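Local atomic coordinates of beta-alanyl-CoA:ammonia lyase 2 (Clostridium propionicum, PDB entry 4MTU), a protein that probably eliminates ammonia from beta-alanyl-CoA as a hot dog fold lyase, and carries a bound zinc ion. Residues H8-S13 and V30-D35; V42-D47 and K138-P143; S49-Y54 and C85-W90. All coordinates share one frame; numbering follows the deposited sequence. Where two conformers were deposited one is given.

Interaction 1: H8-S13 and V30-D35; sequences HHLMMS and VNQWGD
The hot dog fold wraps an antiparallel sheet round one long helix, and here its outermost strand within the chain, 4-11, meets that helix, 27-45, through His-8 and Gln-32. The two segments run roughly antiparallel, with axes 10.0 Å apart at their closest, so side chains alone bridge the gap. The one direct polar link is a hydrogen bond from Gln-32 NE2 to His-8 ND1, 3.0 Å long and close to straight at 162°. The donor lies almost in the imidazole plane, at the ring edge, and the acceptor lies in the plane of the amide, although the two planes are turned 59° from each other. Gln-32 gets there by bending: CG stands roughly anti to the backbone N (chi1 -154°), then chi2 turns the chain and brings the amide NE2 to the strand.

Because ND1 accepts this bond, the proton of a neutral His-8 would sit on NE2, which bonds to Glu-39 about two turns further along the same helix. The amide is held at its other end too, since OE1 takes a hydrogen bond from Arg-28; both ends being engaged fixes its rotation. Every residue touching across the contact is buried, so these bonds satisfy polar atoms within the core. Asp-35 flanks the imidazole with its backbone and CB, while its carboxylate turns to His-18 of the third subunit. On the strand's outer side, His-9 bonds to Glu-39 of the second subunit, so neighbouring strand residues serve the helix of their own chain and that of the second subunit. Beside the polar link, Leu-10 comes at Gln-32 from the opposite direction, its methyl CD2 resting 3.6 Å from Gln-32 OE1.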
ATOM      1  N   HIS A   8      -1.169   9.961  18.793  1.00 10.74           N
ATOM      2  CA  HIS A   8      -1.112   9.952  17.348  1.00 10.52           C
ATOM      3  C   HIS A   8      -2.443  10.503  16.814  1.00 10.30           C
ATOM      4  O   HIS A   8      -3.479  10.361  17.463  1.00 11.47           O
ATOM      5  CB  HIS A   8      -0.810   8.551  16.818  1.00 10.77           C
ATOM      6  CG  HIS A   8       0.577   8.087  17.057  1.00 10.58           C
ATOM      7  ND1 HIS A   8       1.129   7.019  16.377  1.00 11.29           N
ATOM      8  CD2 HIS A   8       1.498   8.565  17.946  1.00 11.55           C
ATOM      9  CE1 HIS A   8       2.359   6.890  16.818  1.00 11.51           C
ATOM     10  NE2 HIS A   8       2.636   7.784  17.784  1.00 11.89           N
ATOM     11  N   HIS A   9      -2.391  11.082  15.632  0.74  9.99           N
ATOM     12  CA  HIS A   9      -3.551  11.721  15.047  0.74 10.67           C
ATOM     13  C   HIS A   9      -3.353  11.696  13.562  0.74 10.42           C
ATOM     14  O   HIS A   9      -2.325  12.158  13.062  0.74  9.90           O
ATOM     15  CB  HIS A   9      -3.680  13.129  15.660  0.74 11.41           C
ATOM     16  CG  HIS A   9      -4.807  13.993  15.144  0.74 11.42           C
ATOM     17  ND1 HIS A   9      -5.673  14.644  15.971  0.74 12.71           N
ATOM     18  CD2 HIS A   9      -5.203  14.331  13.921  0.74 12.64           C
ATOM     19  CE1 HIS A   9      -6.559  15.367  15.202  0.74 13.31           C
ATOM     20  NE2 HIS A   9      -6.259  15.180  13.924  0.74 12.72           N
ATOM     21  N   LEU A  10      -4.409  11.272  12.828  1.00 10.61           N
ATOM     22  CA  LEU A  10      -4.309  11.173  11.381  1.00 10.44           C
ATOM     23  C   LEU A  10      -5.740  10.983  10.812  1.00 10.07           C
ATOM     24  O   LEU A  10      -6.694  10.945  11.558  1.00 11.14           O
ATOM     25  CB  LEU A  10      -3.271  10.119  10.977  0.55 10.55           C
ATOM     26  CG  LEU A  10      -3.431   8.772  11.686  0.55 11.40           C
ATOM     27  CD1 LEU A  10      -4.656   8.003  11.273  0.55 10.16           C
ATOM     28  CD2 LEU A  10      -2.199   7.896  11.305  0.55 15.51           C
ATOM     29  N   MET A  11      -5.800  10.862   9.497  1.00 10.54           N
ATOM     30  CA  MET A  11      -7.061  10.660   8.769  1.00 10.05           C
ATOM     31  C   MET A  11      -7.137   9.248   8.237  1.00  9.65           C
ATOM     32  O   MET A  11      -6.132   8.708   7.754  1.00 11.16           O
ATOM     33  CB  MET A  11      -7.133  11.657   7.586  1.00 10.54           C
ATOM     34  CG  MET A  11      -8.501  11.735   6.955  1.00 10.87           C
ATOM     35  SD  MET A  11      -8.504  12.787   5.465  1.00 11.64           S
ATOM     36  CE  MET A  11      -7.984  11.609   4.252  1.00 13.49           C
ATOM     37  N   MET A  12      -8.344   8.660   8.258  1.00  9.79           N
ATOM     38  CA  MET A  12      -8.642   7.484   7.471  1.00  9.86           C
ATOM     39  C   MET A  12      -8.913   7.877   6.024  1.00  9.64           C
ATOM     40  O   MET A  12      -9.884   8.605   5.772  1.00 10.91           O
ATOM     41  CB  MET A  12      -9.875   6.766   8.031  1.00 10.52           C
ATOM     42  CG  MET A  12      -9.749   6.267   9.478  1.00 10.86           C
ATOM     43  SD  MET A  12      -8.549   4.964   9.735  1.00 11.45           S
ATOM     44  CE  MET A  12      -7.054   5.867  10.204  1.00 12.66           C
ATOM     45  N   SER A  13      -8.040   7.490   5.136  1.00 10.04           N
ATOM     46  CA  SER A  13      -8.274   7.752   3.732  1.00 10.34           C
ATOM     47  C   SER A  13      -8.968   6.579   3.091  1.00  9.96           C
ATOM     48  O   SER A  13      -9.217   5.541   3.721  1.00 10.41           O
ATOM     49  CB  SER A  13      -6.973   8.075   2.973  1.00 11.25           C
ATOM     50  OG  SER A  13      -6.284   6.892   2.731  1.00 12.13           O
ATOM     51  N   VAL A  30      -5.227  -1.314  15.956  1.00 10.73           N
ATOM     52  CA  VAL A  30      -4.150  -2.066  16.576  1.00 11.04           C
ATOM     53  C   VAL A  30      -2.815  -1.733  15.902  1.00 10.70           C
ATOM     54  O   VAL A  30      -1.818  -1.583  16.619  1.00 11.52           O
ATOM     55  CB  VAL A  30      -4.475  -3.560  16.545  1.00 11.50           C
ATOM     56  CG1 VAL A  30      -3.351  -4.357  17.200  1.00 13.37           C
ATOM     57  CG2 VAL A  30      -5.819  -3.846  17.222  1.00 13.69           C
ATOM     58  N   ASN A  31      -2.800  -1.531  14.618  1.00 11.26           N
ATOM     59  CA  ASN A  31      -1.593  -1.100  13.927  1.00 11.40           C
ATOM     60  C   ASN A  31      -1.064   0.201  14.542  1.00 10.72           C
ATOM     61  O   ASN A  31       0.106   0.370  14.841  1.00 11.24           O
ATOM     62  CB  ASN A  31      -1.920  -0.984  12.441  0.63 12.26           C
ATOM     63  CG  ASN A  31      -0.708  -0.556  11.663  0.63 17.39           C
ATOM     64  OD1 ASN A  31       0.382  -0.815  12.066  0.63 21.59           O
ATOM     65  ND2 ASN A  31      -0.858   0.149  10.579  0.63 44.79           N
ATOM     66  N   GLN A  32      -1.998   1.166  14.722  1.00 10.33           N
ATOM     67  CA  GLN A  32      -1.586   2.452  15.255  1.00 10.23           C
ATOM     68  C   GLN A  32      -1.134   2.348  16.711  1.00 10.40           C
ATOM     69  O   GLN A  32      -0.139   2.992  17.083  1.00 10.66           O
ATOM     70  CB  GLN A  32      -2.701   3.524  15.115  1.00 10.68           C
ATOM     71  CG  GLN A  32      -2.104   4.889  15.063  1.00 11.58           C
ATOM     72  CD  GLN A  32      -1.240   5.106  13.857  1.00 11.12           C
ATOM     73  OE1 GLN A  32      -1.588   4.652  12.746  1.00 11.87           O
ATOM     74  NE2 GLN A  32      -0.131   5.766  14.009  1.00 12.23           N
ATOM     75  N   TRP A  33      -1.824   1.557  17.518  1.00 10.47           N
ATOM     76  CA  TRP A  33      -1.383   1.368  18.922  1.00 10.53           C
ATOM     77  C   TRP A  33       0.015   0.738  18.962  1.00 10.48           C
ATOM     78  O   TRP A  33       0.778   1.071  19.883  1.00 11.05           O
ATOM     79  CB  TRP A  33      -2.376   0.513  19.645  1.00 10.77           C
ATOM     80  CG  TRP A  33      -3.670   1.212  20.000  1.00 10.47           C
ATOM     81  CD1 TRP A  33      -3.882   2.549  20.128  1.00 10.90           C
ATOM     82  CD2 TRP A  33      -4.908   0.560  20.309  1.00 10.71           C
ATOM     83  NE1 TRP A  33      -5.196   2.797  20.497  1.00 11.38           N
ATOM     84  CE2 TRP A  33      -5.837   1.562  20.611  1.00 11.19           C
ATOM     85  CE3 TRP A  33      -5.308  -0.779  20.308  1.00 11.65           C
ATOM     86  CZ2 TRP A  33      -7.178   1.277  20.979  1.00 11.58           C
ATOM     87  CZ3 TRP A  33      -6.600  -1.066  20.646  1.00 12.33           C
ATOM     88  CH2 TRP A  33      -7.534  -0.047  20.970  1.00 12.02           C
ATOM     89  N   GLY A  34       0.365  -0.118  18.010  1.00 10.74           N
ATOM     90  CA  GLY A  34       1.717  -0.635  17.985  1.00 10.59           C
ATOM     91  C   GLY A  34       2.739   0.499  17.847  1.00 10.72           C
ATOM     92  O   GLY A  34       3.785   0.493  18.512  1.00 11.66           O
ATOM     93  N   ASP A  35       2.440   1.469  16.980  1.00 10.38           N
ATOM     94  CA  ASP A  35       3.351   2.603  16.771  1.00 10.52           C
ATOM     95  C   ASP A  35       3.366   3.557  17.968  1.00 10.03           C
ATOM     96  O   ASP A  35       4.403   4.114  18.312  1.00 10.58           O
ATOM     97  CB  ASP A  35       3.010   3.328  15.501  1.00 11.40           C
ATOM     98  CG  ASP A  35       3.238   2.577  14.219  1.00 13.41           C
ATOM     99  OD1 ASP A  35       3.808   1.434  14.287  1.00 14.89           O
ATOM    100  OD2 ASP A  35       2.867   3.150  13.155  1.00 15.41           O
TER

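Interaction 2: V42-D47 and K138-P143; sequences VYVDGD and KDAKHP. With ZN (zinc ion), chain B.
Asp-45 OD1 is gripped by the zinc ion at 2.3 Å and by a hydrogen bond from the hydroxyl of Tyr-83. This is the metal site at the C-terminal end of helix 27-45 in the hot dog fold, where the chain's tail folds back to supply the second protein ligand. The carboxylate is bidentate: OD2 binds zinc more closely, at 2.1 Å. His-142 arrives from the opposite direction and gives NE2, 2.0 Å from zinc. Its ring is only 27° from the carboxylate plane, and OD1 meets it at the edge. The 3.1 Å between Asp-45 OD1 and His-142 NE2 is a consequence of their shared metal, not a hydrogen bond. ND1, on the far side of the imidazole, bonds to the carbonyl of Gly-79, a second-shell link that sets the ring's rotation and leaves NE2 turned to the metal.

Three waters raise the zinc coordination to six, and one of them also donates to Val-44 O, tying the helix backbone to the metal. Beside the site the contact becomes apolar: the Val-44 methyl CG2 packs against Ala-140 CB at 3.7 Å.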
ATOM      1  N   VAL A  42      10.638   4.068  23.042  1.00 11.00           N
ATOM      2  CA  VAL A  42      11.759   4.927  22.692  1.00 10.84           C
ATOM      3  C   VAL A  42      12.019   5.919  23.821  1.00 10.92           C
ATOM      4  O   VAL A  42      13.161   6.153  24.240  1.00 11.74           O
ATOM      5  CB  VAL A  42      11.494   5.654  21.335  1.00 11.58           C
ATOM      6  CG1 VAL A  42      12.587   6.705  21.082  1.00 12.21           C
ATOM      7  CG2 VAL A  42      11.415   4.626  20.202  1.00 12.54           C
ATOM      8  N   TYR A  43      10.948   6.538  24.298  1.00 11.23           N
ATOM      9  CA  TYR A  43      11.098   7.549  25.342  1.00 11.71           C
ATOM     10  C   TYR A  43      11.520   7.003  26.710  1.00 12.24           C
ATOM     11  O   TYR A  43      12.280   7.638  27.419  1.00 12.93           O
ATOM     12  CB  TYR A  43       9.808   8.365  25.486  1.00 12.16           C
ATOM     13  CG  TYR A  43       9.435   9.167  24.275  1.00 12.14           C
ATOM     14  CD1 TYR A  43      10.351   9.573  23.311  1.00 13.49           C
ATOM     15  CD2 TYR A  43       8.104   9.546  24.060  1.00 12.42           C
ATOM     16  CE1 TYR A  43       9.992  10.292  22.202  1.00 13.33           C
ATOM     17  CE2 TYR A  43       7.758  10.269  22.952  1.00 12.89           C
ATOM     18  CZ  TYR A  43       8.673  10.656  22.018  1.00 13.16           C
ATOM     19  OH  TYR A  43       8.317  11.349  20.886  1.00 14.97           O
ATOM     20  N   VAL A  44      11.013   5.830  27.074  1.00 11.44           N
ATOM     21  CA  VAL A  44      11.291   5.316  28.425  1.00 12.07           C
ATOM     22  C   VAL A  44      12.649   4.640  28.508  1.00 11.78           C
ATOM     23  O   VAL A  44      13.279   4.651  29.578  1.00 13.16           O
ATOM     24  CB  VAL A  44      10.149   4.390  28.932  1.00 12.93           C
ATOM     25  CG1 VAL A  44      10.203   3.030  28.333  1.00 13.43           C
ATOM     26  CG2 VAL A  44      10.189   4.385  30.462  1.00 14.82           C
ATOM     27  N   ASP A  45      13.121   4.014  27.425  1.00 11.90           N
ATOM     28  CA  ASP A  45      14.365   3.223  27.496  1.00 11.52           C
ATOM     29  C   ASP A  45      15.147   3.178  26.193  1.00 11.56           C
ATOM     30  O   ASP A  45      16.111   2.391  26.113  1.00 12.19           O
ATOM     31  CB  ASP A  45      14.159   1.874  28.128  1.00 12.22           C
ATOM     32  CG  ASP A  45      14.396   1.795  29.611  1.00 12.70           C
ATOM     33  OD1 ASP A  45      13.583   1.246  30.372  1.00 14.68           O
ATOM     34  OD2 ASP A  45      15.441   2.348  30.088  1.00 13.90           O
ATOM     35  N   GLY A  46      14.836   3.990  25.204  1.00 11.36           N
ATOM     36  CA  GLY A  46      15.736   4.163  24.092  1.00 11.55           C
ATOM     37  C   GLY A  46      15.858   2.995  23.127  1.00 10.99           C
ATOM     38  O   GLY A  46      16.906   2.857  22.467  1.00 11.52           O
ATOM     39  N   ASP A  47      14.798   2.210  22.983  1.00 11.49           N
ATOM     40  CA  ASP A  47      14.778   1.061  22.081  1.00 11.81           C
ATOM     41  C   ASP A  47      13.370   0.955  21.482  1.00 11.52           C
ATOM     42  O   ASP A  47      12.407   1.274  22.189  1.00 12.53           O
ATOM     43  CB  ASP A  47      15.146  -0.197  22.841  1.00 13.10           C
ATOM     44  CG  ASP A  47      15.450  -1.367  21.934  1.00 13.21           C
ATOM     45  OD1 ASP A  47      14.495  -2.111  21.549  1.00 16.11           O
ATOM     46  OD2 ASP A  47      16.634  -1.573  21.570  1.00 14.94           O
ATOM     47  N   LYS A 138      11.944  11.088  32.768  1.00 17.82           N
ATOM     48  CA  LYS A 138      13.191  11.077  33.531  1.00 22.07           C
ATOM     49  C   LYS A 138      13.025  10.343  34.833  1.00 24.12           C
ATOM     50  O   LYS A 138      13.996   9.811  35.368  1.00 29.09           O
ATOM     51  CB  LYS A 138      13.692  12.510  33.796  1.00 23.96           C
ATOM     52  CG  LYS A 138      12.889  13.391  34.709  1.00 28.73           C
ATOM     53  N   ASP A 139      11.840  10.278  35.398  1.00 24.35           N
ATOM     54  CA  ASP A 139      11.807   9.574  36.697  1.00 30.05           C
ATOM     55  C   ASP A 139      11.212   8.188  36.545  1.00 28.50           C
ATOM     56  O   ASP A 139      10.796   7.639  37.575  1.00 30.11           O
ATOM     57  CB  ASP A 139      11.040  10.526  37.606  1.00 35.22           C
ATOM     58  CG  ASP A 139      11.926  11.748  37.909  1.00 41.15           C
ATOM     59  OD1 ASP A 139      13.103  11.525  38.295  1.00 43.32           O
ATOM     60  OD2 ASP A 139      11.547  12.935  37.750  1.00 44.90           O
ATOM     61  N   ALA A 140      11.237   7.740  35.298  0.58 23.98           N
ATOM     62  CA  ALA A 140      10.952   6.334  35.156  0.58 21.80           C
ATOM     63  C   ALA A 140      11.976   5.606  36.027  0.58 22.74           C
ATOM     64  O   ALA A 140      13.180   5.601  36.093  0.58 22.68           O
ATOM     65  CB  ALA A 140      11.052   5.848  33.734  0.58 21.20           C
ATOM     66  N   LYS A 141      11.448   4.758  36.844  1.00 21.43           N
ATOM     67  CA  LYS A 141      12.195   3.831  37.644  1.00 23.36           C
ATOM     68  C   LYS A 141      11.673   2.401  37.516  1.00 21.65           C
ATOM     69  O   LYS A 141      10.442   2.215  37.379  1.00 25.55           O
ATOM     70  CB  LYS A 141      12.123   4.282  39.123  1.00 28.96           C
ATOM     71  CG  LYS A 141      13.082   5.425  39.358  1.00 36.07           C
ATOM     72  N   HIS A 142      12.535   1.418  37.580  1.00 19.36           N
ATOM     73  CA  HIS A 142      12.160   0.001  37.502  1.00 19.85           C
ATOM     74  C   HIS A 142      11.986  -0.600  38.867  1.00 20.73           C
ATOM     75  O   HIS A 142      12.440  -0.014  39.841  1.00 24.82           O
ATOM     76  CB  HIS A 142      13.219  -0.746  36.738  1.00 19.60           C
ATOM     77  CG  HIS A 142      13.383  -0.273  35.325  1.00 17.65           C
ATOM     78  ND1 HIS A 142      12.827  -0.923  34.245  1.00 16.71           N
ATOM     79  CD2 HIS A 142      14.023   0.803  34.793  1.00 18.32           C
ATOM     80  CE1 HIS A 142      13.151  -0.255  33.140  1.00 15.83           C
ATOM     81  NE2 HIS A 142      13.880   0.798  33.434  1.00 16.75           N
ATOM     82  N   PRO A 143      11.344  -1.779  39.006  1.00 22.99           N
ATOM     83  CA  PRO A 143      11.216  -2.384  40.361  1.00 25.21           C
ATOM     84  C   PRO A 143      12.599  -2.586  40.990  1.00 25.61           C
ATOM     85  O   PRO A 143      13.546  -2.870  40.266  1.00 31.64           O
ATOM     86  CB  PRO A 143      10.515  -3.736  40.042  1.00 26.49           C
ATOM     87  CG  PRO A 143       9.811  -3.525  38.739  1.00 26.11           C
ATOM     88  CD  PRO A 143      10.688  -2.578  37.972  1.00 23.59           C
TER
HETATM   89 ZN    ZN B 201      14.937   1.938  32.128  1.00 14.86          ZN
HETATM   90  O   HOH W   1      13.713   3.720  32.169  1.00 16.13           O
HETATM   91  O   HOH W   2      16.277   3.139  33.208  1.00 16.87           O
HETATM   92  O   HOH W   3      16.443   0.462  32.143  1.00 17.22           O

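Interaction 3: S49-Y54 and C85-W90; sequences SLFLGY and CKFEAW
Phe-87 points from strand 82-95 into the layer between sheet and helix of the hot dog fold, and there it meets two rings from strand 50-59, Phe-51 and Tyr-54. Within this sheet strand 106-123 runs between the two, so no backbone bond joins them and the rings span the gap. The tight part lies inside strand 50-59 itself: Phe-51 CE2 sits 3.4 Å above the face of the Tyr-54 ring, displaced from the ring centre to its margin. Across the segments the fit is looser. Phe-51 CZ lies 4.2 Å from Phe-87 CE2, and Tyr-54 CE2 lies 4.3 Å from Phe-87 CD2. In each case Phe-87 stands at the edge of its partner's ring, near that ring's plane.

A classic beta bulge, in which Leu-52 and Gly-53 sit opposite the single Ser-121, falls between the two aromatic residues. Tyr-54 CG is turned anti to its carbonyl carbon (chi1 -69°), and its ring comes to lie beside Val-30 and Trp-33 of the helix. Trp-33 also meets Phe-87. The solvent side of the contact is at Phe-51, which stays partly exposed while Tyr-54 and Phe-87 are buried, although it also packs on Phe-59 of the third subunit. With no hydrogen bond crossing between the segments, their cohesion comes from hydrophobic burial and dispersion between rings.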
ATOM      1  N   SER A  49      11.698  -1.673  21.000  0.79 12.42           N
ATOM      2  CA  SER A  49      11.020  -2.724  21.748  0.79 12.35           C
ATOM      3  C   SER A  49      10.423  -3.788  20.831  0.79 12.67           C
ATOM      4  O   SER A  49      10.496  -3.707  19.594  0.79 13.44           O
ATOM      5  CB  SER A  49       9.948  -2.170  22.715  0.79 12.70           C
ATOM      6  OG  SER A  49       8.656  -2.056  22.175  0.79 13.40           O
ATOM      7  N   LEU A  50       9.831  -4.780  21.492  1.00 15.51           N
ATOM      8  CA  LEU A  50       9.082  -5.862  20.864  1.00 15.60           C
ATOM      9  C   LEU A  50       7.700  -5.828  21.555  1.00 15.10           C
ATOM     10  O   LEU A  50       7.586  -5.736  22.788  1.00 16.32           O
ATOM     11  CB  LEU A  50       9.774  -7.189  21.020  1.00 18.43           C
ATOM     12  CG  LEU A  50      11.190  -7.281  20.350  1.00 21.26           C
ATOM     13  CD1 LEU A  50      11.919  -8.536  20.860  1.00 26.95           C
ATOM     14  CD2 LEU A  50      11.123  -7.179  18.842  1.00 25.85           C
ATOM     15  N   PHE A  51       6.624  -5.940  20.786  1.00 16.16           N
ATOM     16  CA  PHE A  51       5.281  -5.968  21.357  1.00 16.42           C
ATOM     17  C   PHE A  51       4.925  -7.407  21.823  1.00 15.42           C
ATOM     18  O   PHE A  51       4.996  -8.350  21.040  1.00 18.01           O
ATOM     19  CB  PHE A  51       4.315  -5.408  20.289  1.00 17.32           C
ATOM     20  CG  PHE A  51       3.140  -4.666  20.930  1.00 16.11           C
ATOM     21  CD1 PHE A  51       3.117  -3.250  20.750  1.00 16.96           C
ATOM     22  CD2 PHE A  51       2.133  -5.264  21.623  1.00 18.47           C
ATOM     23  CE1 PHE A  51       2.073  -2.531  21.358  1.00 16.19           C
ATOM     24  CE2 PHE A  51       1.128  -4.593  22.248  1.00 17.82           C
ATOM     25  CZ  PHE A  51       1.127  -3.229  22.098  1.00 16.91           C
ATOM     26  N   LEU A  52       4.641  -7.652  23.106  1.00 15.76           N
ATOM     27  CA  LEU A  52       4.360  -8.945  23.689  1.00 16.00           C
ATOM     28  C   LEU A  52       2.933  -9.440  23.504  1.00 15.77           C
ATOM     29  O   LEU A  52       2.668 -10.624  23.342  1.00 16.86           O
ATOM     30  CB  LEU A  52       4.610  -8.973  25.217  1.00 19.16           C
ATOM     31  CG  LEU A  52       6.112  -8.796  25.586  1.00 19.02           C
ATOM     32  CD1 LEU A  52       6.213  -8.677  27.095  1.00 22.54           C
ATOM     33  CD2 LEU A  52       6.909  -9.987  25.096  1.00 23.78           C
ATOM     34  N   GLY A  53       1.976  -8.523  23.643  1.00 16.62           N
ATOM     35  CA  GLY A  53       0.561  -8.949  23.560  1.00 16.56           C
ATOM     36  C   GLY A  53      -0.331  -7.878  24.107  1.00 13.98           C
ATOM     37  O   GLY A  53       0.061  -6.784  24.529  1.00 14.42           O
ATOM     38  N   TYR A  54      -1.639  -8.226  24.057  1.00 13.26           N
ATOM     39  CA  TYR A  54      -2.710  -7.400  24.574  1.00 13.04           C
ATOM     40  C   TYR A  54      -3.603  -8.201  25.461  1.00 13.44           C
ATOM     41  O   TYR A  54      -3.955  -9.335  25.243  1.00 15.60           O
ATOM     42  CB  TYR A  54      -3.556  -6.836  23.455  1.00 13.41           C
ATOM     43  CG  TYR A  54      -2.956  -5.789  22.543  1.00 12.77           C
ATOM     44  CD1 TYR A  54      -2.325  -6.127  21.361  1.00 12.84           C
ATOM     45  CD2 TYR A  54      -3.053  -4.452  22.825  1.00 13.02           C
ATOM     46  CE1 TYR A  54      -1.799  -5.215  20.514  1.00 13.06           C
ATOM     47  CE2 TYR A  54      -2.554  -3.492  21.988  1.00 13.80           C
ATOM     48  CZ  TYR A  54      -1.908  -3.860  20.803  1.00 13.23           C
ATOM     49  OH  TYR A  54      -1.441  -2.890  20.000  1.00 15.02           O
ATOM     50  N   CYS A  85       1.046  -0.905  29.188  1.00 13.92           N
ATOM     51  CA  CYS A  85       0.566   0.307  28.613  1.00 13.51           C
ATOM     52  C   CYS A  85      -0.961   0.235  28.414  1.00 13.36           C
ATOM     53  O   CYS A  85      -1.511  -0.842  28.223  1.00 15.39           O
ATOM     54  CB  CYS A  85       1.259   0.589  27.278  1.00 14.37           C
ATOM     55  SG  CYS A  85       3.035   0.803  27.398  1.00 16.35           S
ATOM     56  N   LYS A  86      -1.584   1.396  28.434  1.00 12.79           N
ATOM     57  CA  LYS A  86      -3.021   1.549  28.116  1.00 13.35           C
ATOM     58  C   LYS A  86      -3.154   2.356  26.877  1.00 12.22           C
ATOM     59  O   LYS A  86      -2.388   3.284  26.621  1.00 13.00           O
ATOM     60  CB  LYS A  86      -3.778   2.178  29.267  1.00 18.17           C
ATOM     61  CG  LYS A  86      -3.757   1.268  30.523  1.00 27.93           C
ATOM     62  CD  LYS A  86      -5.164   0.926  30.982  1.00 55.04           C
ATOM     63  N   PHE A  87      -4.210   2.019  26.099  1.00 11.81           N
ATOM     64  CA  PHE A  87      -4.428   2.635  24.794  1.00 11.28           C
ATOM     65  C   PHE A  87      -5.921   2.981  24.639  1.00 11.75           C
ATOM     66  O   PHE A  87      -6.823   2.295  25.145  1.00 12.04           O
ATOM     67  CB  PHE A  87      -4.060   1.676  23.673  1.00 11.79           C
ATOM     68  CG  PHE A  87      -2.608   1.242  23.711  1.00 11.81           C
ATOM     69  CD1 PHE A  87      -1.629   2.033  23.145  1.00 12.11           C
ATOM     70  CD2 PHE A  87      -2.226   0.064  24.332  1.00 13.11           C
ATOM     71  CE1 PHE A  87      -0.294   1.654  23.174  1.00 13.24           C
ATOM     72  CE2 PHE A  87      -0.900  -0.307  24.365  1.00 14.54           C
ATOM     73  CZ  PHE A  87       0.066   0.495  23.771  1.00 13.90           C
ATOM     74  N   GLU A  88      -6.179   4.023  23.879  1.00 11.83           N
ATOM     75  CA  GLU A  88      -7.505   4.458  23.489  1.00 11.72           C
ATOM     76  C   GLU A  88      -7.498   4.918  22.024  1.00 11.25           C
ATOM     77  O   GLU A  88      -6.452   5.329  21.495  1.00 11.70           O
ATOM     78  CB  GLU A  88      -8.016   5.617  24.335  1.00 13.26           C
ATOM     79  CG  GLU A  88      -8.061   5.358  25.806  1.00 15.23           C
ATOM     80  CD  GLU A  88      -8.399   6.581  26.651  1.00 18.38           C
ATOM     81  OE1 GLU A  88      -8.257   7.729  26.159  1.00 20.52           O
ATOM     82  OE2 GLU A  88      -8.806   6.358  27.823  1.00 22.22           O
ATOM     83  N   ALA A  89      -8.661   4.870  21.380  1.00 11.29           N
ATOM     84  CA  ALA A  89      -8.834   5.402  20.033  1.00 11.17           C
ATOM     85  C   ALA A  89     -10.104   6.252  20.040  1.00 11.15           C
ATOM     86  O   ALA A  89     -11.138   5.809  20.560  1.00 12.25           O
ATOM     87  CB  ALA A  89      -8.956   4.294  19.013  1.00 12.12           C
ATOM     88  N   TRP A  90     -10.015   7.445  19.479  1.00 11.39           N
ATOM     89  CA  TRP A  90     -11.068   8.455  19.506  1.00 11.56           C
ATOM     90  C   TRP A  90     -11.289   9.027  18.108  1.00 11.15           C
ATOM     91  O   TRP A  90     -10.340   9.341  17.403  1.00 13.38           O
ATOM     92  CB  TRP A  90     -10.646   9.625  20.388  1.00 12.99           C
ATOM     93  CG  TRP A  90     -10.461   9.276  21.831  1.00 13.24           C
ATOM     94  CD1 TRP A  90      -9.338   8.940  22.488  1.00 14.40           C
ATOM     95  CD2 TRP A  90     -11.529   9.250  22.814  1.00 14.15           C
ATOM     96  NE1 TRP A  90      -9.623   8.719  23.853  1.00 16.07           N
ATOM     97  CE2 TRP A  90     -10.939   8.896  24.051  1.00 15.87           C
ATOM     98  CE3 TRP A  90     -12.914   9.517  22.752  1.00 15.79           C
ATOM     99  CZ2 TRP A  90     -11.718   8.796  25.192  1.00 17.14           C
ATOM    100  CZ3 TRP A  90     -13.690   9.413  23.904  1.00 16.90           C
ATOM    101  CH2 TRP A  90     -13.061   9.050  25.120  1.00 18.10           C
TER

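How the interactions relate
Interactions 1 and 3 are buried near the middle of the chain, their centres 12 Å apart, whereas interaction 2 lies out at one end of the molecule, only partly buried. Interactions 1 and 3 meet directly at Trp-33: its NE1 is 3.0 Å from Glu-88 O, a probable hydrogen bond, and its backbone O packs on Phe-87. Interactions 1 and 2 draw on the N-terminal half and the C-terminal end of helix 27-45, and their centres are 23 Å apart. Interaction 3 is nested in the loop that interaction 2 closes. Chemistry follows place: a polar amide-imidazole link inside the core, rings alone between strands, and metal bonds with water at the periphery.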